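Local coordinates for protein CG8862 (Drosophila melanogaster, PDB 3ISM) that probably cleaves DNA and RNA as the magnesium-dependent mitochondrial endonuclease G, caught here in complex with its inhibitor, at residues P126-W137 with M210-D218; S152-L163 with P187-E197. One frame throughout, in Å; residues are numbered along the deposited sequence. Where two conformers were deposited one is given.

Contact 2 pairs strands 153-161 and 189-197, which lie side by side in the middle of the large mixed sheet. Contact 1 packs the metal-site segment 126-137 against the end of strand 203-211, the next strand of that sheet, and the loop after it. The two centres are about 16 Å apart. Along the chain contact 2 is nested inside the loop that contact 1 closes. Helix 136-146 leads from the first segment of contact 1 to strand 153-161. The contacts also touch directly: N212 binds the backbone of P187 and T188, and W137 packs on F190. The magnesium-binding segment is thus seated on one end of the central sheet.

Contact 1: residues P126-W137 with M210-D218; sequences PQVGQGFNRDAW and MPNQVISND. With MG (magnesium ion), chain F.
N212 reaches across with both ends of its amide to the backbone of 126-137. N212 ND2 gives a hydrogen bond to P126 O at 2.9 Å, bent at 143°. N212 OD1 takes one from V128 N at 3.0 Å. With CG anti to the backbone N (chi1 -170°), the amide is swung over Q127 and spans it. ND2 also bonds to P187 O, giving this nitrogen a second acceptor. Were N212 an alanine, V128 N and P126 O would probably lose these partners, and the backbone around Q127 would be less firmly held.

The F132 ring is sandwiched between N212 CA and, from its own segment, W137 CB. N212 CA lies 4.2 Å from the F132 centroid, in a CH-pi contact. M210 CB meets the ring edge. Beyond CG, M210 bends at chi3, which carries its methyl CE to A136 CB at 3.6 Å. M210 SD lies oblique to the W137 ring, 3.8 Å from W137 CE3, a Met-aromatic contact.

Further along, I215 N bonds nearly straight (170°) to G131 O at 2.7 Å. Water 2 joins A136 N, I215 O and N217 OD1.

N133 binds the magnesium ion through OD1 at 2.2 Å, and five waters complete the shell. The contact combines backbone-directed polar bonds with an apolar core. It probably helps hold the chain on either side of N133, whose ND2 bonds to D98.

Contact 2: residues S152-L163 with P187-E197; sequences SNVYVCTGPLYL and PTHFYKVIVGE
This is an antiparallel strand pair in the central sheet of the nuclease, 153-161 against 189-197, closed by a classic beta bulge. Y155 with V195 and C157 with V193 are hydrogen-bonded pairs, each with two backbone bonds. G159 and Y191 pair in the same way. At the bulge T188 and H189 both face L161. T188 N bonds to L161 O at 3.0 Å, while the bond from H189 N to that oxygen is weak.

The Y191 ring lies over its cross-strand partner G159. Its CG stands between the backbone N and the carbonyl carbon (chi1 59°), which lays the ring across the glycine. G159 CA lies over the face of the Y191 ring, 3.9 Å from its centroid, and 3.6 Å from Y191 OH. At the ring edge L161 CG approaches Y191 CD2 to 3.7 Å, and C157 SG makes a sulfur-aromatic contact. Water 7 links Y191 OH to P160 O.

On the other face of the sheet, T158 and K192 lie side by side. The lysine bends at chi4 (-69°), and K192 NZ gives a hydrogen bond to T158 OG1 at 2.8 Å. V154 and V156 pack beside I194 on this face.

Past the strand end, T188 OG1 accepts from L163 N at 2.9 Å and shares a short bond with H189 ND1. L163 CD1 sits over the H189 imidazole face, 3.6 Å from its centroid.

Strand 49-57 flanks the pair on the side of 153-161, and strand 203-211 on the side of 189-197. Helix 228-235 covers L161, L163 and Y191. On the opposite face the K192 side chain lies about 4 Å, at nearest atoms, from that of E141, a magnesium-binding residue of this protein, though here N133 and waters bind the ion.

Contact 1: residues P126-W137 with M210-D218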
loop_
_atom_site.group_PDB
_atom_site.type_symbol
_atom_site.label_atom_id
_atom_site.label_comp_id
_atom_site.label_asym_id
_atom_site.label_seq_id
_atom_site.Cartn_x
_atom_site.Cartn_y
_atom_site.Cartn_z
ATOM N N PRO B 126 10.616 8.519 6.246
ATOM C CA PRO B 126 11.618 8.020 7.180
ATOM C C PRO B 126 12.732 7.304 6.446
ATOM O O PRO B 126 12.491 6.345 5.710
ATOM C CB PRO B 126 10.825 7.054 8.085
ATOM C CG PRO B 126 9.427 7.561 8.002
ATOM C CD PRO B 126 9.279 7.998 6.555
ATOM N N GLN B 127 13.943 7.806 6.634
ATOM C CA GLN B 127 15.130 7.191 6.070
ATOM C C GLN B 127 16.150 6.973 7.170
ATOM O O GLN B 127 16.287 7.818 8.065
ATOM C CB GLN B 127 15.732 8.086 4.992
ATOM C CG GLN B 127 14.796 8.334 3.811
ATOM C CD GLN B 127 15.477 9.077 2.687
ATOM O OE1 GLN B 127 16.202 10.037 2.919
ATOM N NE2 GLN B 127 15.257 8.624 1.456
ATOM N N VAL B 128 16.850 5.839 7.102
ATOM C CA VAL B 128 18.083 5.629 7.874
ATOM C C VAL B 128 19.021 6.817 7.649
ATOM O O VAL B 128 19.191 7.280 6.517
ATOM C CB VAL B 128 18.761 4.297 7.448
ATOM C CG1 VAL B 128 20.138 4.126 8.070
ATOM C CG2 VAL B 128 17.850 3.110 7.804
ATOM N N GLY B 129 19.604 7.324 8.731
ATOM C CA GLY B 129 20.437 8.509 8.676
ATOM C C GLY B 129 21.851 8.248 8.192
ATOM O O GLY B 129 22.123 8.326 6.995
ATOM N N GLN B 130 22.743 7.987 9.145
ATOM C CA GLN B 130 24.105 7.547 8.879
ATOM C C GLN B 130 24.064 6.280 8.043
ATOM O O GLN B 130 23.370 5.311 8.393
ATOM C CB GLN B 130 24.830 7.258 10.192
ATOM C CG GLN B 130 25.287 8.490 10.949
ATOM C CD GLN B 130 25.887 8.147 12.304
ATOM O OE1 GLN B 130 27.089 7.891 12.423
ATOM N NE2 GLN B 130 25.048 8.157 13.339
ATOM N N GLY B 131 24.800 6.299 6.937
ATOM C CA GLY B 131 24.835 5.162 6.024
ATOM C C GLY B 131 23.736 5.128 4.978
ATOM O O GLY B 131 23.628 4.151 4.234
ATOM N N PHE B 132 22.913 6.175 4.901
ATOM C CA PHE B 132 21.890 6.251 3.850
ATOM C C PHE B 132 21.515 7.706 3.514
ATOM O O PHE B 132 22.175 8.317 2.664
ATOM C CB PHE B 132 20.661 5.349 4.149
ATOM C CG PHE B 132 19.680 5.272 3.010
ATOM C CD1 PHE B 132 20.020 4.628 1.826
ATOM C CD2 PHE B 132 18.420 5.867 3.110
ATOM C CE1 PHE B 132 19.113 4.565 0.744
ATOM C CE2 PHE B 132 17.512 5.809 2.046
ATOM C CZ PHE B 132 17.865 5.151 0.857
ATOM N N ASN B 133 20.501 8.267 4.181
ATOM C CA ASN B 133 20.113 9.674 3.954
ATOM C C ASN B 133 21.331 10.595 3.886
ATOM O O ASN B 133 21.471 11.386 2.943
ATOM C CB ASN B 133 19.145 10.171 5.041
ATOM C CG ASN B 133 18.785 11.663 4.893
ATOM O OD1 ASN B 133 18.430 12.140 3.803
ATOM N ND2 ASN B 133 18.875 12.400 5.996
ATOM N N ARG B 134 22.226 10.453 4.862
ATOM C CA ARG B 134 23.362 11.366 5.005
ATOM C C ARG B 134 24.565 10.956 4.170
ATOM O O ARG B 134 25.502 11.726 4.011
ATOM C CB ARG B 134 23.770 11.510 6.477
ATOM C CG ARG B 134 22.606 11.881 7.391
ATOM C CD ARG B 134 23.052 12.134 8.840
ATOM N NE ARG B 134 21.901 11.975 9.728
ATOM C CZ ARG B 134 21.947 12.032 11.055
ATOM N NH1 ARG B 134 20.836 11.860 11.763
ATOM N NH2 ARG B 134 23.090 12.253 11.671
ATOM N N ASP B 135 24.521 9.754 3.608
ATOM C CA ASP B 135 25.664 9.215 2.879
ATOM C C ASP B 135 25.257 8.694 1.488
ATOM O O ASP B 135 25.036 9.493 0.568
ATOM C CB ASP B 135 26.354 8.147 3.733
ATOM C CG ASP B 135 26.974 8.726 4.999
ATOM O OD1 ASP B 135 28.080 9.306 4.920
ATOM O OD2 ASP B 135 26.362 8.600 6.080
ATOM N N ALA B 136 25.140 7.376 1.352
ATOM C CA ALA B 136 24.789 6.723 0.087
ATOM C C ALA B 136 23.645 7.394 -0.715
ATOM O O ALA B 136 23.772 7.616 -1.919
ATOM C CB ALA B 136 24.473 5.241 0.331
ATOM N N TRP B 137 22.539 7.710 -0.060
ATOM C CA TRP B 137 21.423 8.365 -0.761
ATOM C C TRP B 137 21.803 9.776 -1.232
ATOM O O TRP B 137 21.446 10.184 -2.337
ATOM C CB TRP B 137 20.163 8.384 0.116
ATOM C CG TRP B 137 18.924 8.896 -0.575
ATOM C CD1 TRP B 137 18.269 10.067 -0.321
ATOM C CD2 TRP B 137 18.185 8.244 -1.619
ATOM N NE1 TRP B 137 17.180 10.192 -1.145
ATOM C CE2 TRP B 137 17.103 9.083 -1.948
ATOM C CE3 TRP B 137 18.330 7.030 -2.299
ATOM C CZ2 TRP B 137 16.165 8.749 -2.933
ATOM C CZ3 TRP B 137 17.392 6.696 -3.284
ATOM C CH2 TRP B 137 16.333 7.558 -3.591
ATOM N N MET B 210 17.534 1.745 -4.125
ATOM C CA MET B 210 18.451 1.546 -2.997
ATOM C C MET B 210 17.654 1.177 -1.764
ATOM O O MET B 210 16.613 1.754 -1.540
ATOM C CB MET B 210 19.278 2.805 -2.739
ATOM C CG MET B 210 20.176 3.203 -3.910
ATOM S SD MET B 210 21.024 4.767 -3.632
ATOM C CE MET B 210 22.050 4.408 -2.221
ATOM N N PRO B 211 18.141 0.207 -0.972
ATOM C CA PRO B 211 17.393 -0.201 0.211
ATOM C C PRO B 211 17.519 0.854 1.316
ATOM O O PRO B 211 18.571 1.494 1.461
ATOM C CB PRO B 211 18.062 -1.524 0.608
ATOM C CG PRO B 211 19.515 -1.349 0.155
ATOM C CD PRO B 211 19.417 -0.535 -1.118
ATOM N N ASN B 212 16.444 1.030 2.074
ATOM C CA ASN B 212 16.408 1.965 3.181
ATOM C C ASN B 212 17.111 1.335 4.392
ATOM O O ASN B 212 16.477 0.952 5.375
ATOM C CB ASN B 212 14.948 2.335 3.493
ATOM C CG ASN B 212 14.810 3.499 4.473
ATOM O OD1 ASN B 212 15.788 4.164 4.800
ATOM N ND2 ASN B 212 13.564 3.765 4.925
ATOM N N GLN B 213 18.432 1.230 4.305
ATOM C CA GLN B 213 19.223 0.633 5.376
ATOM C C GLN B 213 20.621 1.216 5.340
ATOM O O GLN B 213 20.971 1.913 4.390
ATOM C CB GLN B 213 19.287 -0.894 5.213
ATOM C CG GLN B 213 19.997 -1.343 3.959
ATOM C CD GLN B 213 19.623 -2.751 3.539
ATOM O OE1 GLN B 213 18.479 -3.197 3.732
ATOM N NE2 GLN B 213 20.579 -3.450 2.933
ATOM N N VAL B 214 21.431 0.911 6.354
ATOM C CA VAL B 214 22.845 1.287 6.317
ATOM C C VAL B 214 23.549 0.628 5.117
ATOM O O VAL B 214 23.593 -0.599 4.986
ATOM C CB VAL B 214 23.572 0.970 7.637
ATOM C CG1 VAL B 214 25.099 1.110 7.485
ATOM C CG2 VAL B 214 23.065 1.874 8.754
ATOM N N ILE B 215 24.056 1.470 4.222
ATOM C CA ILE B 215 24.849 1.027 3.086
ATOM C C ILE B 215 26.288 1.467 3.306
ATOM O O ILE B 215 26.533 2.594 3.742
ATOM C CB ILE B 215 24.324 1.633 1.758
ATOM C CG1 ILE B 215 22.915 1.120 1.462
ATOM C CG2 ILE B 215 25.254 1.269 0.591
ATOM C CD1 ILE B 215 22.254 1.854 0.351
ATOM N N SER B 216 27.229 0.574 3.003
ATOM C CA SER B 216 28.648 0.900 3.054
ATOM C C SER B 216 29.010 2.150 2.229
ATOM O O SER B 216 28.492 2.349 1.126
ATOM C CB SER B 216 29.465 -0.297 2.573
ATOM O OG SER B 216 30.826 -0.120 2.901
ATOM N N ASN B 217 29.897 2.983 2.770
ATOM C CA ASN B 217 30.352 4.207 2.091
ATOM C C ASN B 217 31.219 3.945 0.847
ATOM O O ASN B 217 31.420 4.838 0.022
ATOM C CB ASN B 217 31.147 5.111 3.056
ATOM C CG ASN B 217 30.269 5.815 4.085
ATOM O OD1 ASN B 217 29.036 5.863 3.966
ATOM N ND2 ASN B 217 30.911 6.373 5.112
ATOM N N ASP B 218 31.751 2.736 0.716
ATOM C CA ASP B 218 32.553 2.422 -0.464
ATOM C C ASP B 218 31.745 1.805 -1.602
ATOM O O ASP B 218 32.296 1.531 -2.664
ATOM C CB ASP B 218 33.783 1.573 -0.110
ATOM C CG ASP B 218 33.430 0.258 0.560
ATOM O OD1 ASP B 218 32.245 0.027 0.856
ATOM O OD2 ASP B 218 34.353 -0.561 0.794
HETATM MG MG MG F . 18.279 13.765 2.374
HETATM O O HOH W 1 19.902 12.728 1.306
HETATM O O HOH W 2 26.581 5.193 2.896
HETATM O O HOH W 3 19.822 15.008 3.092
HETATM O O HOH W 4 17.150 14.702 3.665
HETATM O O HOH W 5 16.912 12.325 1.592
HETATM O O HOH W 6 17.980 14.841 0.847
#

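Contact 2: residues S152-L163 with P187-E197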
loop_
_atom_site.group_PDB
_atom_site.type_symbol
_atom_site.label_atom_id
_atom_site.label_comp_id
_atom_site.label_asym_id
_atom_site.label_seq_id
_atom_site.Cartn_x
_atom_site.Cartn_y
_atom_site.Cartn_z
ATOM N N SER B 152 21.723 18.989 -20.598
ATOM C CA SER B 152 21.207 20.331 -20.345
ATOM C C SER B 152 19.968 20.324 -19.451
ATOM O O SER B 152 19.726 21.269 -18.689
ATOM C CB SER B 152 20.873 21.014 -21.666
ATOM O OG SER B 152 22.044 21.434 -22.335
ATOM N N ASN B 153 19.178 19.262 -19.568
ATOM C CA ASN B 153 17.956 19.120 -18.810
ATOM C C ASN B 153 17.885 17.710 -18.256
ATOM O O ASN B 153 18.065 16.734 -18.993
ATOM C CB ASN B 153 16.737 19.421 -19.691
ATOM C CG ASN B 153 16.710 20.870 -20.179
ATOM O OD1 ASN B 153 16.221 21.753 -19.477
ATOM N ND2 ASN B 153 17.250 21.116 -21.383
ATOM N N VAL B 154 17.666 17.608 -16.952
ATOM C CA VAL B 154 17.590 16.314 -16.275
ATOM C C VAL B 154 16.242 16.193 -15.574
ATOM O O VAL B 154 15.918 17.019 -14.720
ATOM C CB VAL B 154 18.743 16.153 -15.246
ATOM C CG1 VAL B 154 18.549 14.907 -14.393
ATOM C CG2 VAL B 154 20.102 16.125 -15.958
ATOM N N TYR B 155 15.450 15.190 -15.947
ATOM C CA TYR B 155 14.143 14.991 -15.322
ATOM C C TYR B 155 14.220 13.788 -14.404
ATOM O O TYR B 155 14.781 12.752 -14.774
ATOM C CB TYR B 155 13.039 14.798 -16.372
ATOM C CG TYR B 155 12.826 15.984 -17.283
ATOM C CD1 TYR B 155 11.770 16.867 -17.077
ATOM C CD2 TYR B 155 13.680 16.218 -18.354
ATOM C CE1 TYR B 155 11.571 17.962 -17.919
ATOM C CE2 TYR B 155 13.492 17.307 -19.195
ATOM C CZ TYR B 155 12.441 18.169 -18.972
ATOM O OH TYR B 155 12.272 19.235 -19.822
ATOM N N VAL B 156 13.681 13.925 -13.204
ATOM C CA VAL B 156 13.831 12.875 -12.204
ATOM C C VAL B 156 12.585 12.676 -11.336
ATOM O O VAL B 156 11.991 13.635 -10.831
ATOM C CB VAL B 156 15.148 13.054 -11.343
ATOM C CG1 VAL B 156 15.241 14.470 -10.777
ATOM C CG2 VAL B 156 15.248 11.996 -10.236
ATOM N N CYS B 157 12.195 11.413 -11.218
ATOM C CA CYS B 157 11.141 10.976 -10.330
ATOM C C CYS B 157 11.735 10.142 -9.203
ATOM O O CYS B 157 12.484 9.188 -9.444
ATOM C CB CYS B 157 10.119 10.133 -11.093
ATOM S SG CYS B 157 8.680 9.667 -10.086
ATOM N N THR B 158 11.395 10.519 -7.976
ATOM C CA THR B 158 11.937 9.923 -6.762
ATOM C C THR B 158 10.752 9.450 -5.930
ATOM O O THR B 158 9.759 10.162 -5.846
ATOM C CB THR B 158 12.721 10.993 -5.945
ATOM O OG1 THR B 158 13.791 11.535 -6.742
ATOM C CG2 THR B 158 13.285 10.393 -4.662
ATOM N N GLY B 159 10.839 8.269 -5.318
ATOM C CA GLY B 159 9.736 7.774 -4.482
ATOM C C GLY B 159 10.068 6.529 -3.671
ATOM O O GLY B 159 11.116 5.931 -3.846
ATOM N N PRO B 160 9.170 6.154 -2.744
ATOM C CA PRO B 160 9.298 4.976 -1.903
ATOM C C PRO B 160 8.781 3.690 -2.540
ATOM O O PRO B 160 7.931 3.727 -3.450
ATOM C CB PRO B 160 8.434 5.336 -0.697
ATOM C CG PRO B 160 7.351 6.197 -1.257
ATOM C CD PRO B 160 7.982 6.962 -2.392
ATOM N N LEU B 161 9.312 2.578 -2.059
ATOM C CA LEU B 161 8.843 1.237 -2.402
ATOM C C LEU B 161 8.687 0.448 -1.110
ATOM O O LEU B 161 9.317 0.761 -0.099
ATOM C CB LEU B 161 9.847 0.489 -3.293
ATOM C CG LEU B 161 10.151 1.057 -4.675
ATOM C CD1 LEU B 161 11.401 0.398 -5.292
ATOM C CD2 LEU B 161 8.945 0.917 -5.573
ATOM N N TYR B 162 7.848 -0.586 -1.167
ATOM C CA TYR B 162 7.562 -1.440 -0.034
ATOM C C TYR B 162 7.595 -2.860 -0.592
ATOM O O TYR B 162 6.561 -3.401 -1.009
ATOM C CB TYR B 162 6.193 -1.087 0.566
ATOM C CG TYR B 162 5.963 0.410 0.784
ATOM C CD1 TYR B 162 6.214 1.000 2.023
ATOM C CD2 TYR B 162 5.489 1.223 -0.250
ATOM C CE1 TYR B 162 6.015 2.353 2.217
ATOM C CE2 TYR B 162 5.287 2.574 -0.066
ATOM C CZ TYR B 162 5.564 3.136 1.166
ATOM O OH TYR B 162 5.362 4.482 1.359
ATOM N N LEU B 163 8.790 -3.445 -0.625
ATOM C CA LEU B 163 9.053 -4.682 -1.382
ATOM C C LEU B 163 8.924 -5.924 -0.513
ATOM O O LEU B 163 9.287 -5.890 0.655
ATOM C CB LEU B 163 10.449 -4.651 -2.030
ATOM C CG LEU B 163 10.800 -3.489 -2.973
ATOM C CD1 LEU B 163 12.141 -3.751 -3.678
ATOM C CD2 LEU B 163 9.700 -3.293 -3.982
ATOM N N PRO B 187 9.487 3.142 4.394
ATOM C CA PRO B 187 9.672 2.384 3.151
ATOM C C PRO B 187 10.862 1.421 3.209
ATOM O O PRO B 187 11.844 1.678 3.915
ATOM C CB PRO B 187 9.884 3.489 2.107
ATOM C CG PRO B 187 9.187 4.724 2.722
ATOM C CD PRO B 187 9.562 4.601 4.171
ATOM N N THR B 188 10.762 0.310 2.486
ATOM C CA THR B 188 11.824 -0.699 2.475
ATOM C C THR B 188 12.974 -0.219 1.565
ATOM O O THR B 188 14.123 -0.560 1.781
ATOM C CB THR B 188 11.305 -2.085 1.971
ATOM O OG1 THR B 188 10.968 -2.009 0.569
ATOM C CG2 THR B 188 10.090 -2.519 2.766
ATOM N N HIS B 189 12.624 0.564 0.544
ATOM C CA HIS B 189 13.556 0.977 -0.525
ATOM C C HIS B 189 13.087 2.319 -1.084
ATOM O O HIS B 189 11.949 2.719 -0.866
ATOM C CB HIS B 189 13.561 -0.028 -1.696
ATOM C CG HIS B 189 14.055 -1.405 -1.355
ATOM N ND1 HIS B 189 13.299 -2.314 -0.641
ATOM C CD2 HIS B 189 15.190 -2.059 -1.704
ATOM C CE1 HIS B 189 13.969 -3.448 -0.521
ATOM N NE2 HIS B 189 15.122 -3.319 -1.156
ATOM N N PHE B 190 13.964 2.994 -1.826
ATOM C CA PHE B 190 13.599 4.180 -2.590
ATOM C C PHE B 190 14.156 4.068 -4.009
ATOM O O PHE B 190 15.122 3.377 -4.229
ATOM C CB PHE B 190 14.141 5.445 -1.914
ATOM C CG PHE B 190 13.552 5.716 -0.560
ATOM C CD1 PHE B 190 12.381 6.455 -0.435
ATOM C CD2 PHE B 190 14.181 5.248 0.596
ATOM C CE1 PHE B 190 11.824 6.699 0.822
ATOM C CE2 PHE B 190 13.640 5.497 1.859
ATOM C CZ PHE B 190 12.454 6.220 1.973
ATOM N N TYR B 191 13.551 4.749 -4.972
ATOM C CA TYR B 191 14.060 4.730 -6.348
ATOM C C TYR B 191 14.281 6.146 -6.844
ATOM O O TYR B 191 13.694 7.087 -6.319
ATOM C CB TYR B 191 13.077 4.038 -7.319
ATOM C CG TYR B 191 11.722 4.703 -7.365
ATOM C CD1 TYR B 191 11.504 5.873 -8.101
ATOM C CD2 TYR B 191 10.658 4.170 -6.655
ATOM C CE1 TYR B 191 10.271 6.499 -8.101
ATOM C CE2 TYR B 191 9.418 4.767 -6.660
ATOM C CZ TYR B 191 9.235 5.927 -7.374
ATOM O OH TYR B 191 8.005 6.502 -7.355
ATOM N N LYS B 192 15.103 6.268 -7.882
ATOM C CA LYS B 192 15.132 7.452 -8.734
ATOM C C LYS B 192 15.118 6.962 -10.164
ATOM O O LYS B 192 15.917 6.108 -10.541
ATOM C CB LYS B 192 16.379 8.306 -8.494
ATOM C CG LYS B 192 16.310 9.150 -7.219
ATOM C CD LYS B 192 17.495 10.106 -7.156
ATOM C CE LYS B 192 17.536 10.902 -5.841
ATOM N NZ LYS B 192 16.425 11.888 -5.753
ATOM N N VAL B 193 14.199 7.494 -10.955
ATOM C CA VAL B 193 14.145 7.183 -12.371
ATOM C C VAL B 193 14.350 8.498 -13.110
ATOM O O VAL B 193 13.635 9.460 -12.869
ATOM C CB VAL B 193 12.816 6.459 -12.775
ATOM C CG1 VAL B 193 12.801 6.171 -14.287
ATOM C CG2 VAL B 193 12.662 5.148 -11.998
ATOM N N ILE B 194 15.343 8.515 -14.004
ATOM C CA ILE B 194 15.955 9.743 -14.514
ATOM C C ILE B 194 16.054 9.740 -16.050
ATOM O O ILE B 194 16.450 8.738 -16.644
ATOM C CB ILE B 194 17.406 9.866 -13.951
ATOM C CG1 ILE B 194 17.435 9.725 -12.416
ATOM C CG2 ILE B 194 18.080 11.146 -14.411
ATOM C CD1 ILE B 194 18.660 8.969 -11.900
ATOM N N VAL B 195 15.714 10.853 -16.692
ATOM C CA VAL B 195 15.940 10.992 -18.124
ATOM C C VAL B 195 16.717 12.270 -18.388
ATOM O O VAL B 195 16.294 13.349 -17.979
ATOM C CB VAL B 195 14.597 10.988 -18.931
ATOM C CG1 VAL B 195 14.775 11.551 -20.353
ATOM C CG2 VAL B 195 14.004 9.592 -18.984
ATOM N N GLY B 196 17.861 12.139 -19.057
ATOM C CA GLY B 196 18.639 13.291 -19.500
ATOM C C GLY B 196 18.461 13.519 -20.986
ATOM O O GLY B 196 18.391 12.565 -21.765
ATOM N N GLU B 197 18.374 14.788 -21.371
ATOM C CA GLU B 197 18.300 15.193 -22.772
ATOM C C GLU B 197 19.656 15.728 -23.193
ATOM O O GLU B 197 20.118 16.719 -22.634
ATOM C CB GLU B 197 17.267 16.306 -22.958
ATOM C CG GLU B 197 15.850 15.959 -22.529
ATOM C CD GLU B 197 14.901 17.139 -22.663
ATOM O OE1 GLU B 197 15.364 18.256 -22.976
ATOM O OE2 GLU B 197 13.689 16.957 -22.444
HETATM O O HOH W 7 6.431 5.157 -5.123
#